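Local coordinates for protein fructokinase (Silicibacter sp., PDB 3C8U) that probably phosphorylates a sugar such as fructose at the expense of ATP, as a kinase of the P-loop fold, at residues Arg90-Leu95 with Ala146-Ser151. Residues are numbered along the deposited sequence; the frame is centred on the assembly and turned at random.
Sequences RLCHAL and AIWDVS
Ile147 reaches Cys92 and His93, successive residues of helix 85-97. Its side chain sets out toward that helix. Ile147 CG1 stands beside the backbone N (chi1 -59°) and lies 3.9 Å from His93 CE1. The chain then runs on extended to CD1, which does most of the touching. Ile147 CD1 sits over one face of the His93 imidazole, 4.0 Å from the ring centroid, in a CH-pi contact. It is offset toward the rim, where CE1 and NE2 lie. Ile147 CD1 also packs 3.9 Å from Cys92 CB, so it rests against both helix residues.

The loop carrying Ile147 leads into strand 150-154 of the central parallel sheet. That sheet has strand order 2-3-1-4-5, consistent with a P-loop kinase fold. Ile147 also touches Leu24 on strand 23-28, which lies next to strand 150-154 in that sheet. One residue on, Trp148 starts away from the helix but swings its six-membered ring back to it. Cys92 SG meets the edge of that ring, 3.8 Å from Trp148 CH2, in a sulfur-aromatic contact. Seen from the ring centroid, Cys92 SG lies 79° off the normal, near the ring plane. Trp148 NE1 is hydrogen-bonded to Leu134 O, which ties down the indole's other end.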
loop_
_atom_site.group_PDB
_atom_site.type_symbol
_atom_site.label_atom_id
_atom_site.label_comp_id
_atom_site.label_asym_id
_atom_site.label_seq_id
_atom_site.Cartn_x
_atom_site.Cartn_y
_atom_site.Cartn_z
ATOM N N ARG A 90 4.915 -1.892 -13.509
ATOM C CA ARG A 90 5.159 -0.964 -14.610
ATOM C C ARG A 90 4.987 0.475 -14.143
ATOM O O ARG A 90 5.741 1.360 -14.521
ATOM C CB ARG A 90 4.261 -1.252 -15.822
ATOM C CG ARG A 90 4.804 -2.348 -16.714
ATOM C CD ARG A 90 4.049 -2.491 -18.057
ATOM N NE ARG A 90 2.701 -2.994 -17.882
ATOM C CZ ARG A 90 2.422 -4.287 -17.844
ATOM N NH1 ARG A 90 3.413 -5.161 -17.980
ATOM N NH2 ARG A 90 1.171 -4.696 -17.673
ATOM N N LEU A 91 3.992 0.698 -13.293
ATOM C CA LEU A 91 3.759 2.038 -12.713
ATOM C C LEU A 91 4.934 2.490 -11.866
ATOM O O LEU A 91 5.425 3.617 -11.990
ATOM C CB LEU A 91 2.457 2.087 -11.869
ATOM C CG LEU A 91 2.351 3.292 -10.910
ATOM C CD1 LEU A 91 2.272 4.639 -11.690
ATOM C CD2 LEU A 91 1.186 3.145 -9.993
ATOM N N CYS A 92 5.377 1.592 -10.993
ATOM C CA CYS A 92 6.504 1.893 -10.109
ATOM C C CYS A 92 7.725 2.346 -10.920
ATOM O O CYS A 92 8.396 3.359 -10.588
ATOM C CB CYS A 92 6.851 0.688 -9.235
ATOM S SG CYS A 92 5.562 0.371 -7.999
ATOM N N HIS A 93 7.969 1.629 -12.003
ATOM C CA HIS A 93 9.091 1.990 -12.895
ATOM C C HIS A 93 8.886 3.343 -13.554
ATOM O O HIS A 93 9.823 4.171 -13.622
ATOM C CB HIS A 93 9.432 0.897 -13.890
ATOM C CG HIS A 93 10.140 -0.264 -13.257
ATOM N ND1 HIS A 93 11.369 -0.137 -12.632
ATOM C CD2 HIS A 93 9.792 -1.570 -13.136
ATOM C CE1 HIS A 93 11.737 -1.314 -12.149
ATOM N NE2 HIS A 93 10.803 -2.198 -12.439
ATOM N N ALA A 94 7.654 3.590 -13.999
ATOM C CA ALA A 94 7.327 4.833 -14.739
ATOM C C ALA A 94 7.511 6.049 -13.827
ATOM O O ALA A 94 7.995 7.104 -14.240
ATOM C CB ALA A 94 5.889 4.809 -15.306
ATOM N N LEU A 95 7.181 5.852 -12.574
ATOM C CA LEU A 95 7.234 6.942 -11.584
ATOM C C LEU A 95 8.619 7.535 -11.388
ATOM O O LEU A 95 8.783 8.737 -11.096
ATOM C CB LEU A 95 6.664 6.507 -10.247
ATOM C CG LEU A 95 5.142 6.468 -10.176
ATOM C CD1 LEU A 95 4.678 5.776 -8.888
ATOM C CD2 LEU A 95 4.524 7.883 -10.335
ATOM N N ALA A 146 13.762 -3.814 -4.632
ATOM C CA ALA A 146 14.912 -3.238 -5.334
ATOM C C ALA A 146 14.561 -1.875 -5.876
ATOM O O ALA A 146 15.438 -1.087 -6.217
ATOM C CB ALA A 146 15.365 -4.135 -6.464
ATOM N N ILE A 147 13.262 -1.606 -5.996
ATOM C CA ILE A 147 12.789 -0.351 -6.631
ATOM C C ILE A 147 12.694 0.788 -5.617
ATOM O O ILE A 147 12.815 1.953 -5.944
ATOM C CB ILE A 147 11.353 -0.497 -7.250
ATOM C CG1 ILE A 147 11.304 -1.598 -8.297
ATOM C CG2 ILE A 147 10.895 0.788 -7.966
ATOM C CD1 ILE A 147 9.929 -1.724 -8.901
ATOM N N TRP A 148 12.425 0.421 -4.382
ATOM C CA TRP A 148 12.179 1.405 -3.346
ATOM C C TRP A 148 13.480 2.124 -2.976
ATOM O O TRP A 148 14.541 1.506 -2.904
ATOM C CB TRP A 148 11.607 0.787 -2.069
ATOM C CG TRP A 148 10.425 -0.172 -2.212
ATOM C CD1 TRP A 148 10.208 -1.281 -1.473
ATOM C CD2 TRP A 148 9.346 -0.097 -3.159
ATOM N NE1 TRP A 148 9.052 -1.907 -1.875
ATOM C CE2 TRP A 148 8.491 -1.187 -2.901
ATOM C CE3 TRP A 148 9.010 0.798 -4.180
ATOM C CZ2 TRP A 148 7.331 -1.420 -3.637
ATOM C CZ3 TRP A 148 7.850 0.573 -4.914
ATOM C CH2 TRP A 148 7.020 -0.528 -4.634
ATOM N N ASP A 149 13.377 3.423 -2.686
ATOM C CA ASP A 149 14.528 4.152 -2.171
ATOM C C ASP A 149 14.611 4.062 -0.668
ATOM O O ASP A 149 15.690 3.968 -0.088
ATOM C CB ASP A 149 14.535 5.599 -2.677
ATOM C CG ASP A 149 14.683 5.661 -4.181
ATOM O OD1 ASP A 149 15.740 5.242 -4.722
ATOM O OD2 ASP A 149 13.755 6.160 -4.833
ATOM N N VAL A 150 13.438 4.093 -0.045
ATOM C CA VAL A 150 13.290 3.908 1.403
ATOM C C VAL A 150 12.041 3.058 1.588
ATOM O O VAL A 150 11.057 3.199 0.867
ATOM C CB VAL A 150 13.158 5.244 2.208
ATOM C CG1 VAL A 150 13.023 4.993 3.730
ATOM C CG2 VAL A 150 14.335 6.215 1.900
ATOM N N SER A 151 12.103 2.141 2.519
ATOM C CA SER A 151 10.949 1.312 2.826
ATOM C C SER A 151 10.627 1.316 4.307
ATOM O O SER A 151 11.511 1.346 5.200
ATOM C CB SER A 151 11.166 -0.111 2.330
ATOM O OG SER A 151 12.060 -0.793 3.200
#